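Local coordinates for beta-n-acetylhexosaminidase (Streptococcus pneumoniae, PDB 4AZH), which probably removes terminal beta-linked N-acetylglucosamine residues from glycans, as a family 20 glycoside hydrolase with exo-beta-D-N-acetylglucosaminidase activity, at residues Phe180-Tyr185 with Pro225-Asp230. Sequence-based numbering, arbitrary orientation.
Sequences FGTDEY and PMAFND. With LOG (N-acetylglucosaminono-1,5-lactone (Z)-oxime), chain E; EDO (1,2-ethanediol), chain G; EDO (1,2-ethanediol), chain F.
Phe180 lays one face of its ring against the strand beside it, covering the methyl of Ala227, which sits 4.1 Å from the ring centroid in a CH-pi contact, and the carbonyl oxygen of Met226. Its CG lies between the backbone N and the carbonyl carbon (chi1 59°), which turns the ring toward the neighbouring strand, and Pro225 CB meets the ring edge. Alanine suits this place because its small methyl can lie against the Phe180 face and Gly181 O at once. Two parallel barrel strands are joined here: Phe180 N donates to Met226 O (3.0 Å), and Phe228 N to Gly181 O (2.9 Å). Gly181 O also takes the hydroxyl of Thr182, so two donors grip one buried oxygen. Gly181 adopts a positive phi, easy for glycine.

Past this closely packed end the two segments diverge, and two waters bridge them. One donates to both Thr182 OG1 and Phe228 O; another accepts from Glu184 N and donates to Asp230 OD2, whose partner oxygen OD1 is held by Trp251. Glu184, partly exposed, extends its carboxylate to LOG.

At the C-terminal mouth of the TIM barrel, Asp183 runs alongside Phe228, its carboxylate 66° from the ring plane. Asn117 ND2 donates to Asp183 OD1, and Asp183 OD2 accepts the N-H of LOG N2 at 2.8 Å, 161° at the hydrogen. The acetamido methyl, LOG C8, rests 3.5 Å above the centre of the Phe228 ring. The acid thus recognises the N-H while the ring supports the methyl, and the adjacent Asp183-Glu184 pair is consistent with the substrate-assisted catalysis of family 20.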
loop_
_atom_site.group_PDB
_atom_site.type_symbol
_atom_site.label_atom_id
_atom_site.label_comp_id
_atom_site.label_asym_id
_atom_site.label_seq_id
_atom_site.Cartn_x
_atom_site.Cartn_y
_atom_site.Cartn_z
ATOM N N PHE A 180 7.156 5.437 -0.098
ATOM C CA PHE A 180 8.299 5.568 0.812
ATOM C C PHE A 180 7.940 6.079 2.219
ATOM O O PHE A 180 8.777 6.119 3.136
ATOM C CB PHE A 180 9.441 6.333 0.158
ATOM C CG PHE A 180 9.090 7.712 -0.293
ATOM C CD1 PHE A 180 9.171 8.787 0.585
ATOM C CD2 PHE A 180 8.751 7.963 -1.609
ATOM C CE1 PHE A 180 8.871 10.099 0.177
ATOM C CE2 PHE A 180 8.472 9.275 -2.032
ATOM C CZ PHE A 180 8.530 10.336 -1.139
ATOM N N GLY A 181 6.676 6.442 2.385
ATOM C CA GLY A 181 6.051 6.605 3.696
ATOM C C GLY A 181 6.248 7.982 4.296
ATOM O O GLY A 181 5.554 8.931 3.921
ATOM N N THR A 182 7.232 8.052 5.203
ATOM C CA THR A 182 7.652 9.245 5.921
ATOM C C THR A 182 6.722 9.716 7.032
ATOM O O THR A 182 6.881 10.852 7.511
ATOM C CB THR A 182 8.043 10.446 5.014
ATOM O OG1 THR A 182 6.852 11.086 4.524
ATOM C CG2 THR A 182 8.947 10.009 3.846
ATOM N N ASP A 183 5.767 8.876 7.447
ATOM C CA ASP A 183 4.959 9.193 8.626
ATOM C C ASP A 183 5.722 9.076 9.982
ATOM O O ASP A 183 6.652 8.289 10.127
ATOM C CB ASP A 183 3.665 8.351 8.650
ATOM C CG ASP A 183 3.916 6.842 8.718
ATOM O OD1 ASP A 183 4.794 6.314 7.989
ATOM O OD2 ASP A 183 3.212 6.159 9.511
ATOM N N GLU A 184 5.282 9.875 10.954
ATOM C CA GLU A 184 5.697 9.794 12.362
ATOM C C GLU A 184 7.217 9.971 12.594
ATOM O O GLU A 184 7.957 8.985 12.760
ATOM C CB GLU A 184 5.148 8.500 13.020
ATOM C CG GLU A 184 3.609 8.363 12.984
ATOM C CD GLU A 184 3.039 7.158 13.766
ATOM O OE1 GLU A 184 3.331 7.031 14.980
ATOM O OE2 GLU A 184 2.287 6.359 13.177
ATOM N N TYR A 185 7.692 11.214 12.625
ATOM C CA TYR A 185 9.112 11.438 12.873
ATOM C C TYR A 185 9.461 11.379 14.370
ATOM O O TYR A 185 9.145 12.289 15.112
ATOM C CB TYR A 185 9.657 12.755 12.251
ATOM C CG TYR A 185 11.180 12.696 12.271
ATOM C CD1 TYR A 185 11.886 13.078 13.403
ATOM C CD2 TYR A 185 11.900 12.166 11.190
ATOM C CE1 TYR A 185 13.257 12.959 13.462
ATOM C CE2 TYR A 185 13.290 12.055 11.232
ATOM C CZ TYR A 185 13.963 12.448 12.382
ATOM O OH TYR A 185 15.338 12.337 12.473
ATOM N N PRO A 225 6.099 8.118 -7.163
ATOM C CA PRO A 225 6.327 8.128 -5.712
ATOM C C PRO A 225 5.039 8.400 -4.932
ATOM O O PRO A 225 4.180 9.163 -5.373
ATOM C CB PRO A 225 7.355 9.254 -5.520
ATOM C CG PRO A 225 7.136 10.159 -6.687
ATOM C CD PRO A 225 6.573 9.347 -7.818
ATOM N N MET A 226 4.881 7.686 -3.822
ATOM C CA MET A 226 3.773 7.875 -2.902
ATOM C C MET A 226 4.395 8.129 -1.529
ATOM O O MET A 226 5.507 7.648 -1.257
ATOM C CB MET A 226 2.899 6.635 -2.895
ATOM C CG MET A 226 1.668 6.644 -1.987
ATOM S SD MET A 226 0.805 5.069 -2.251
ATOM C CE MET A 226 -0.318 4.921 -0.870
ATOM N N ALA A 227 3.679 8.880 -0.685
ATOM C CA ALA A 227 4.081 9.074 0.716
ATOM C C ALA A 227 2.857 9.478 1.512
ATOM O O ALA A 227 1.836 9.903 0.917
ATOM C CB ALA A 227 5.165 10.144 0.845
ATOM N N PHE A 228 2.922 9.352 2.840
ATOM C CA PHE A 228 1.795 9.804 3.623
ATOM C C PHE A 228 1.883 11.301 3.788
ATOM O O PHE A 228 2.936 11.915 3.531
ATOM C CB PHE A 228 1.712 9.147 4.973
ATOM C CG PHE A 228 1.594 7.656 4.922
ATOM C CD1 PHE A 228 0.434 7.040 4.455
ATOM C CD2 PHE A 228 2.631 6.857 5.379
ATOM C CE1 PHE A 228 0.315 5.639 4.443
ATOM C CE2 PHE A 228 2.513 5.458 5.368
ATOM C CZ PHE A 228 1.368 4.854 4.879
ATOM N N ASN A 229 0.757 11.880 4.207
ATOM C CA ASN A 229 0.616 13.322 4.258
ATOM C C ASN A 229 1.413 13.994 5.371
ATOM O O ASN A 229 1.810 15.152 5.222
ATOM C CB ASN A 229 -0.880 13.706 4.355
ATOM C CG ASN A 229 -1.518 13.236 5.635
ATOM O OD1 ASN A 229 -1.952 12.066 5.769
ATOM N ND2 ASN A 229 -1.587 14.139 6.596
ATOM N N ASP A 230 1.639 13.274 6.474
ATOM C CA ASP A 230 2.091 13.896 7.731
ATOM C C ASP A 230 3.192 14.945 7.542
ATOM O O ASP A 230 3.048 16.085 7.967
ATOM C CB ASP A 230 2.568 12.859 8.740
ATOM C CG ASP A 230 1.665 11.665 8.841
ATOM O OD1 ASP A 230 1.164 11.146 7.818
ATOM O OD2 ASP A 230 1.463 11.197 9.974
HETATM C C2 LOG E . 0.255 4.975 11.596
HETATM C C3 LOG E . 0.255 3.468 11.349
HETATM C C4 LOG E . -0.591 2.817 12.421
HETATM C C5 LOG E . -2.014 3.336 12.262
HETATM C C6 LOG E . -2.961 2.541 13.185
HETATM C C7 LOG E . -0.421 5.854 9.374
HETATM C C8 LOG E . 0.034 6.482 8.058
HETATM N N2 LOG E . 0.549 5.674 10.322
HETATM O O1 LOG E . -2.179 7.237 12.716
HETATM O O3 LOG E . 1.636 2.908 11.314
HETATM O O4 LOG E . -0.626 1.427 12.225
HETATM O O5 LOG E . -2.040 4.689 12.578
HETATM O O6 LOG E . -2.766 2.890 14.535
HETATM C C1 LOG E . -0.984 5.463 12.124
HETATM O O7 LOG E . -1.613 5.595 9.544
HETATM N N1 LOG E . -1.030 6.752 12.225
HETATM C C1 EDO G . 2.078 4.208 17.389
HETATM O O1 EDO G . 3.254 4.976 17.129
HETATM C C2 EDO G . 1.728 3.544 16.066
HETATM O O2 EDO G . 1.761 4.556 15.033
HETATM C C1 EDO F . 18.186 14.702 14.705
HETATM O O1 EDO F . 17.430 14.092 13.641
HETATM C C2 EDO F . 17.647 14.269 16.059
HETATM O O2 EDO F . 18.477 13.230 16.574
HETATM O O HOH W 1 4.579 12.071 5.806
HETATM O O HOH W 2 3.338 11.675 11.477
#